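Local coordinates for type 2A phosphatase-associated protein 42 (Saccharomyces cerevisiae, PDB 2V0P) that inhibits the PP2A-type phosphatase SIT4, associates with PP2A catalytic subunits and takes part in negative regulation of TOR signalling in response to nitrogen source, at residues Leu73-Tyr78 with Leu208-Asp214; Ile83-Ser88 with Lys100-Leu104; Leu124-Val128 with Glu168-Arg172. All coordinates share one frame; numbering follows the deposited sequence. Where two conformers were deposited one is given.

Interaction 1: Leu73-Tyr78 with Leu208-Asp214; sequences LAVDYY and LHHFSLD
Tyr77 and Phe211 carry this contact, and the tyrosine can be traced outward over its partner. With CG anti to the backbone N (chi1 170°), the torsion at CB lays the ring along Phe211. Phe211 CB lies over the centre of the Tyr77 ring, 3.8 Å from its centroid and almost exactly on the ring normal, as a CH-pi contact. On one flank, CD2 and CE2 reach the Phe211 ring, closest at Tyr77 CE2 to Phe211 CD1, 3.4 Å. The centroids of the two rings are 4.3 Å apart and their planes 14° from parallel, which is an offset stack. On the other flank Tyr77 CE1 passes the Phe211 O atom at 3.6 Å. At the tip, Tyr77 OH donates a very short hydrogen bond of 2.5 Å to Asp214 OD2, which lies near the ring plane; OD2 also takes a bond from Asn218. Tyr78 adds its OH 3.5 Å from Phe211 CZ, and toward the start of the segment Ala74 CB meets Leu208 CD2 at 3.7 Å. Phe114 of helix 93-120 meets the Tyr77 ring as well. Tyr77, Tyr78 and Phe211 thus form an aromatic cluster in a largely buried contact between helices 75-83 and 199-231, in the core of the all-helical, tetratricopeptide repeat-like N-terminal domain.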
# COMPACT_ATOMS: atom_id res chain seq x y z
N LEU A 73 10.82 -28.83 -10.43
CA LEU A 73 10.59 -27.61 -11.17
C LEU A 73 10.12 -26.55 -10.11
O LEU A 73 10.17 -25.34 -10.36
CB LEU A 73 9.47 -27.86 -12.19
CG LEU A 73 9.82 -28.66 -13.47
CD1 LEU A 73 8.60 -28.92 -14.35
CD2 LEU A 73 10.91 -27.99 -14.29
N ALA A 74 9.64 -27.01 -8.98
CA ALA A 74 9.25 -26.03 -7.87
C ALA A 74 10.35 -25.52 -6.89
O ALA A 74 10.06 -24.76 -5.93
CB ALA A 74 8.14 -26.52 -7.13
N VAL A 75 11.59 -25.91 -7.11
CA VAL A 75 12.66 -25.47 -6.23
C VAL A 75 12.70 -23.91 -6.15
O VAL A 75 12.73 -23.40 -5.11
CB VAL A 75 14.05 -26.01 -6.57
CG1 VAL A 75 14.06 -27.54 -6.72
CG2 VAL A 75 14.66 -25.36 -7.73
N ASP A 76 12.63 -23.20 -7.25
CA ASP A 76 12.61 -21.75 -7.17
C ASP A 76 11.36 -21.20 -6.47
O ASP A 76 11.46 -20.12 -5.84
CB ASP A 76 12.76 -21.15 -8.53
CG ASP A 76 14.08 -21.47 -9.15
OD1 ASP A 76 15.10 -21.26 -8.47
OD2 ASP A 76 14.08 -21.93 -10.32
N TYR A 77 10.20 -21.89 -6.59
CA TYR A 77 9.04 -21.47 -5.90
C TYR A 77 9.31 -21.48 -4.38
O TYR A 77 9.00 -20.51 -3.68
CB TYR A 77 7.81 -22.31 -6.23
CG TYR A 77 6.58 -22.11 -5.40
CD1 TYR A 77 5.75 -20.93 -5.53
CD2 TYR A 77 6.17 -23.07 -4.49
CE1 TYR A 77 4.61 -20.79 -4.76
CE2 TYR A 77 5.03 -22.91 -3.77
CZ TYR A 77 4.26 -21.72 -3.93
OH TYR A 77 3.17 -21.58 -3.21
N TYR A 78 9.89 -22.58 -3.90
CA TYR A 78 10.09 -22.77 -2.51
C TYR A 78 11.20 -21.75 -2.00
O TYR A 78 11.12 -21.30 -0.90
CB TYR A 78 10.44 -24.25 -2.23
CG TYR A 78 9.19 -25.08 -2.07
CD1 TYR A 78 8.76 -25.92 -3.05
CD2 TYR A 78 8.40 -24.93 -0.94
CE1 TYR A 78 7.64 -26.64 -2.91
CE2 TYR A 78 7.23 -25.64 -0.79
CZ TYR A 78 6.86 -26.50 -1.79
OH TYR A 78 5.72 -27.23 -1.67
N LEU A 208 2.18 -27.83 -9.53
CA LEU A 208 2.92 -26.72 -10.14
C LEU A 208 1.93 -25.63 -10.59
O LEU A 208 2.19 -24.45 -10.46
CB LEU A 208 3.78 -27.20 -11.32
CG LEU A 208 4.92 -28.09 -10.81
CD1 LEU A 208 5.66 -28.66 -12.05
CD2 LEU A 208 5.91 -27.43 -9.94
N HIS A 209 0.80 -26.06 -11.14
CA HIS A 209 -0.21 -25.15 -11.63
C HIS A 209 -0.65 -24.20 -10.47
O HIS A 209 -0.70 -23.04 -10.69
CB HIS A 209 -1.39 -25.93 -12.20
CG HIS A 209 -2.27 -25.13 -13.10
ND1 HIS A 209 -3.12 -25.70 -14.02
CD2 HIS A 209 -2.38 -23.79 -13.26
CE1 HIS A 209 -3.76 -24.74 -14.67
NE2 HIS A 209 -3.31 -23.58 -14.23
N HIS A 210 -0.87 -24.74 -9.28
CA HIS A 210 -1.42 -24.02 -8.16
C HIS A 210 -0.31 -23.08 -7.73
O HIS A 210 -0.56 -21.93 -7.53
CB HIS A 210 -1.84 -24.99 -7.07
CG HIS A 210 -1.99 -24.37 -5.73
ND1 HIS A 210 -1.17 -24.68 -4.67
CD2 HIS A 210 -2.83 -23.42 -5.28
CE1 HIS A 210 -1.50 -23.95 -3.62
NE2 HIS A 210 -2.51 -23.17 -3.97
N PHE A 211 0.93 -23.60 -7.69
CA PHE A 211 2.10 -22.77 -7.38
C PHE A 211 2.27 -21.52 -8.26
O PHE A 211 2.57 -20.43 -7.74
CB PHE A 211 3.36 -23.62 -7.33
CG PHE A 211 3.34 -24.66 -6.28
CD1 PHE A 211 2.46 -24.64 -5.25
CD2 PHE A 211 4.32 -25.69 -6.31
CE1 PHE A 211 2.49 -25.63 -4.23
CE2 PHE A 211 4.37 -26.65 -5.34
CZ PHE A 211 3.46 -26.65 -4.30
N SER A 212 2.08 -21.66 -9.56
CA SER A 212 2.22 -20.56 -10.46
C SER A 212 1.15 -19.47 -10.18
O SER A 212 1.47 -18.30 -10.24
CB SER A 212 2.16 -21.03 -11.92
OG SER A 212 0.83 -21.26 -12.29
N LEU A 213 -0.06 -19.87 -9.83
CA LEU A 213 -1.08 -18.92 -9.48
C LEU A 213 -0.72 -18.25 -8.11
O LEU A 213 -0.73 -17.07 -8.05
CB LEU A 213 -2.45 -19.55 -9.52
CG LEU A 213 -2.83 -19.89 -10.98
CD1 LEU A 213 -3.79 -21.01 -10.97
CD2 LEU A 213 -3.47 -18.67 -11.69
N ASP A 214 -0.40 -19.03 -7.08
CA ASP A 214 0.00 -18.55 -5.79
C ASP A 214 1.10 -17.52 -5.94
O ASP A 214 1.04 -16.51 -5.31
CB ASP A 214 0.55 -19.70 -4.90
CG ASP A 214 0.77 -19.26 -3.43
OD1 ASP A 214 -0.18 -18.68 -2.84
OD2 ASP A 214 1.86 -19.50 -2.87

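Interaction 2: Ile83-Ser88 with Lys100-Leu104; sequences ISRRQS and KLIYL
Turned away from its own backbone N at chi1 (-171°) and bent at chi2 (77°), the Lys100 chain carries NZ off the helix to two carbonyls of the segment 83-88. Lys100 NZ gives a hydrogen bond of 2.9 Å to Ser84 O and one of 3.0 Å to Arg86 O. The approach to Ser84 O is from above the carbonyl plane, 36° out of it, whereas Arg86 O is met nearer its plane. Ser84 and Arg86 are residues of a type I beta turn from Ile83 to Arg86, with Arg86 N bonded to Ile83 O at 3.1 Å; the turn begins the connection between helices 75-83 and 93-120, neighbours in this tetratricopeptide repeat-like fold. Beside the lysine, Arg86 CB stands over the centre of the Tyr103 ring, 3.5 Å from its centroid, in a CH-pi contact. Were Tyr103 replaced by an alanine, this contact would be lost and Arg86 CB would probably be left without the support beneath it. The arginine chain, bent at chi2 and chi3, brings Arg86 NH2 within 3.3 Å of Tyr103 OH at an angle too poor for a hydrogen bond; its NH1 instead bonds Gln32. Ile83 CG2 touches Tyr103 O at 3.3 Å.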
# COMPACT_ATOMS: atom_id res chain seq x y z
N ILE A 83 12.83 -17.23 1.26
CA ILE A 83 13.55 -16.00 1.26
C ILE A 83 12.65 -14.80 1.69
O ILE A 83 13.08 -13.98 2.43
CB ILE A 83 14.20 -15.72 -0.09
CG1 ILE A 83 15.23 -16.82 -0.42
CG2 ILE A 83 14.95 -14.35 -0.05
CD1 ILE A 83 15.83 -16.68 -1.65
N SER A 84 11.41 -14.76 1.26
CA SER A 84 10.57 -13.60 1.64
C SER A 84 10.39 -13.49 3.15
O SER A 84 9.99 -12.43 3.67
CB SER A 84 9.22 -13.70 0.93
OG SER A 84 8.48 -14.74 1.45
N ARG A 85 10.76 -14.56 3.87
CA ARG A 85 10.53 -14.68 5.27
C ARG A 85 11.78 -14.32 6.17
O ARG A 85 11.66 -14.24 7.35
CB ARG A 85 10.00 -16.07 5.61
CG ARG A 85 8.55 -16.31 5.41
CD ARG A 85 8.22 -17.79 5.27
NE ARG A 85 6.77 -17.97 5.20
CZ ARG A 85 6.03 -17.78 4.12
NH1 ARG A 85 6.59 -17.46 2.96
NH2 ARG A 85 4.71 -17.92 4.18
N ARG A 86 12.92 -14.13 5.53
CA ARG A 86 14.17 -13.77 6.17
C ARG A 86 14.07 -12.36 6.75
O ARG A 86 13.44 -11.51 6.18
CB ARG A 86 15.30 -13.86 5.15
CG ARG A 86 15.66 -15.31 4.82
CD ARG A 86 16.54 -15.91 5.94
NE ARG A 86 17.91 -15.43 5.93
CZ ARG A 86 18.61 -15.10 7.02
NH1 ARG A 86 18.06 -15.17 8.23
NH2 ARG A 86 19.87 -14.69 6.91
N GLN A 87 14.70 -12.16 7.89
CA GLN A 87 14.84 -10.85 8.50
C GLN A 87 16.22 -10.72 9.13
O GLN A 87 16.80 -11.70 9.64
CB GLN A 87 13.82 -10.67 9.63
CG GLN A 87 12.44 -10.80 9.24
CD GLN A 87 11.51 -10.42 10.36
OE1 GLN A 87 11.92 -9.83 11.39
NE2 GLN A 87 10.24 -10.73 10.17
N SER A 88 16.74 -9.52 9.11
CA SER A 88 18.04 -9.27 9.77
C SER A 88 17.81 -8.90 11.23
O SER A 88 16.75 -8.39 11.57
CB SER A 88 18.78 -8.17 9.05
OG SER A 88 19.84 -7.69 9.84
N LYS A 100 16.06 -6.25 4.56
CA LYS A 100 14.71 -6.69 4.22
C LYS A 100 14.38 -6.48 2.75
O LYS A 100 13.78 -7.34 2.15
CB LYS A 100 13.63 -6.08 5.14
CG LYS A 100 12.25 -6.71 4.91
CD LYS A 100 12.13 -8.08 5.57
CE LYS A 100 10.80 -8.71 5.21
NZ LYS A 100 10.91 -10.21 5.28
N LEU A 101 14.82 -5.38 2.18
CA LEU A 101 14.53 -5.05 0.80
C LEU A 101 15.26 -6.00 -0.10
O LEU A 101 14.72 -6.47 -1.11
CB LEU A 101 14.96 -3.62 0.49
CG LEU A 101 14.35 -2.45 1.32
CD1 LEU A 101 14.74 -1.22 0.70
CD2 LEU A 101 12.87 -2.59 1.41
N ILE A 102 16.51 -6.31 0.28
CA ILE A 102 17.27 -7.33 -0.43
C ILE A 102 16.55 -8.71 -0.44
O ILE A 102 16.38 -9.24 -1.48
CB ILE A 102 18.68 -7.45 0.12
CG1 ILE A 102 19.49 -6.30 -0.39
CG2 ILE A 102 19.31 -8.83 -0.36
CD1 ILE A 102 20.75 -6.03 0.43
N TYR A 103 16.15 -9.24 0.71
CA TYR A 103 15.31 -10.39 0.80
C TYR A 103 14.08 -10.36 -0.13
O TYR A 103 13.83 -11.34 -0.86
CB TYR A 103 14.90 -10.70 2.24
CG TYR A 103 16.10 -11.00 3.14
CD1 TYR A 103 17.22 -11.69 2.67
CD2 TYR A 103 16.14 -10.52 4.45
CE1 TYR A 103 18.34 -11.95 3.53
CE2 TYR A 103 17.24 -10.76 5.28
CZ TYR A 103 18.32 -11.44 4.83
OH TYR A 103 19.38 -11.63 5.72
N LEU A 104 13.36 -9.23 -0.16
CA LEU A 104 12.13 -9.19 -0.94
C LEU A 104 12.45 -9.21 -2.40
O LEU A 104 11.70 -9.81 -3.14
CB LEU A 104 11.19 -8.00 -0.58
CG LEU A 104 10.68 -8.03 0.85
CD1 LEU A 104 10.01 -6.69 1.25
CD2 LEU A 104 9.84 -9.21 1.17

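Interaction 3: Leu124-Val128 with Glu168-Arg172; sequences LDPLV and ELFQR
Asp125 and Arg172 meet from opposite directions, and the planes of their flat groups stand 78° apart. The carboxylate comes to the edge of the guanidinium, not over its face: Arg172 NE donates to Asp125 OD2 at 2.8 Å with an N-H...O angle of 156°, and OD2 lies close to the guanidinium plane. The bond uses the syn lone pair of OD2, on the side of the other oxygen. A second, weak bond of 3.3 Å runs from Arg172 NH2 to the same oxygen, Asp125 OD2, so one carboxylate oxygen takes both donors of the salt bridge. His209 of helix 199-231 is a further hydrogen-bond partner of OD2, while NH1 of the arginine pairs with Glu175.

The other oxygen faces the backbone. Asp125 is the N-cap of helix 126-133, and its OD1 accepts from Leu127 N at 3.0 Å, met on the anti side. One carboxylate therefore caps the start of a helix and bridges to helix 156-186, and the nearby arginine and helix N terminus would probably both stabilise its negative charge.

Leu127 is turned differently: it crosses Leu169 at about a right angle but slides past Arg172 in the opposite sense. Its two methyls divide the work, Leu127 CD2 meeting Leu169 CD1 at 3.7 Å while Leu127 CD1 lies 3.9 Å from Arg172 CB and 3.7 Å from Glu168 O. Arg172 CG also lies near Leu127 CD1, and the bend at chi2 (61°) leads the chain on to where NE reaches the aspartate. Beyond the pair, Leu213 of helix 199-231 packs against both Val128 and Arg172.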
# COMPACT_ATOMS: atom_id res chain seq x y z
N LEU A 124 3.05 -22.89 -18.48
CA LEU A 124 2.53 -21.73 -17.80
C LEU A 124 1.09 -21.36 -18.25
O LEU A 124 0.86 -21.03 -19.38
CB LEU A 124 3.54 -20.57 -17.91
CG LEU A 124 3.40 -19.43 -16.86
CD1 LEU A 124 3.45 -19.96 -15.44
CD2 LEU A 124 4.45 -18.36 -17.07
N ASP A 125 0.14 -21.48 -17.35
CA ASP A 125 -1.19 -20.89 -17.48
C ASP A 125 -1.11 -19.53 -18.21
O ASP A 125 -0.30 -18.69 -17.85
CB ASP A 125 -1.76 -20.67 -16.08
CG ASP A 125 -3.25 -20.43 -16.08
OD1 ASP A 125 -3.71 -19.56 -16.84
OD2 ASP A 125 -3.97 -21.09 -15.29
N PRO A 126 -1.94 -19.32 -19.23
CA PRO A 126 -1.75 -18.08 -19.96
C PRO A 126 -2.08 -16.83 -19.10
O PRO A 126 -1.55 -15.77 -19.36
CB PRO A 126 -2.66 -18.24 -21.16
CG PRO A 126 -3.72 -19.16 -20.71
CD PRO A 126 -3.08 -20.10 -19.75
N LEU A 127 -2.93 -16.99 -18.09
CA LEU A 127 -3.23 -15.94 -17.16
C LEU A 127 -1.95 -15.50 -16.43
O LEU A 127 -1.72 -14.30 -16.17
CB LEU A 127 -4.26 -16.43 -16.15
CG LEU A 127 -4.85 -15.40 -15.14
CD1 LEU A 127 -6.23 -15.80 -14.66
CD2 LEU A 127 -3.94 -15.18 -13.95
N VAL A 128 -1.12 -16.48 -16.10
CA VAL A 128 0.10 -16.18 -15.36
C VAL A 128 1.11 -15.67 -16.31
O VAL A 128 1.84 -14.73 -15.99
CB VAL A 128 0.60 -17.40 -14.57
CG1 VAL A 128 1.96 -17.10 -13.88
CG2 VAL A 128 -0.40 -17.81 -13.52
N GLU A 168 -10.43 -12.42 -11.60
CA GLU A 168 -10.02 -13.47 -12.53
C GLU A 168 -8.88 -14.33 -12.03
O GLU A 168 -8.92 -15.54 -12.20
CB GLU A 168 -9.69 -12.91 -13.90
CG GLU A 168 -10.87 -12.37 -14.61
CD GLU A 168 -10.52 -11.62 -15.89
OE1 GLU A 168 -9.33 -11.28 -16.10
OE2 GLU A 168 -11.45 -11.39 -16.69
N LEU A 169 -7.87 -13.70 -11.42
CA LEU A 169 -6.83 -14.38 -10.65
C LEU A 169 -7.42 -15.23 -9.54
O LEU A 169 -7.12 -16.45 -9.44
CB LEU A 169 -5.79 -13.42 -10.05
CG LEU A 169 -4.70 -14.24 -9.30
CD1 LEU A 169 -3.77 -14.90 -10.27
CD2 LEU A 169 -3.97 -13.34 -8.35
N PHE A 170 -8.31 -14.64 -8.78
CA PHE A 170 -8.86 -15.28 -7.62
C PHE A 170 -9.65 -16.52 -8.04
O PHE A 170 -9.40 -17.62 -7.53
CB PHE A 170 -9.68 -14.26 -6.78
CG PHE A 170 -10.36 -14.85 -5.59
CD1 PHE A 170 -9.86 -14.66 -4.32
CD2 PHE A 170 -11.50 -15.61 -5.73
CE1 PHE A 170 -10.49 -15.20 -3.23
CE2 PHE A 170 -12.12 -16.17 -4.64
CZ PHE A 170 -11.60 -15.95 -3.38
N GLN A 171 -10.57 -16.35 -8.98
CA GLN A 171 -11.35 -17.47 -9.47
C GLN A 171 -10.45 -18.59 -10.01
O GLN A 171 -10.68 -19.74 -9.69
CB GLN A 171 -12.39 -17.03 -10.50
CG GLN A 171 -13.55 -16.23 -9.89
CD GLN A 171 -14.38 -17.03 -8.89
OE1 GLN A 171 -14.96 -18.07 -9.22
NE2 GLN A 171 -14.45 -16.54 -7.66
N ARG A 172 -9.45 -18.24 -10.80
CA ARG A 172 -8.60 -19.24 -11.42
C ARG A 172 -7.82 -20.01 -10.34
O ARG A 172 -7.74 -21.24 -10.38
CB ARG A 172 -7.64 -18.61 -12.43
CG ARG A 172 -6.74 -19.61 -13.17
CD ARG A 172 -7.56 -20.63 -14.00
NE ARG A 172 -6.76 -21.40 -14.95
CZ ARG A 172 -7.15 -22.53 -15.53
NH1 ARG A 172 -8.36 -23.03 -15.30
NH2 ARG A 172 -6.34 -23.15 -16.37

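Overall arrangement
From the N terminus, the chain first enters interaction 1 at 73-78, and that contact closes only at 208-214, some 130 residues later, joining helix 75-83 and the residues just before it to helix 199-231. Inside this long loop lie the other two, in series. Interaction 2 folds the connection after helix 75-83 back on helix 93-120; interaction 3 then joins the start of helix 126-133 to helix 156-186. None cross. Interactions 1 and 3, with centres 13 Å apart, touch through helix 199-231. Interaction 2 touches neither: between nearest atoms it is about 5 Å from interaction 1 and about 16 Å from interaction 3, which lies on the opposite side of the chain's centre.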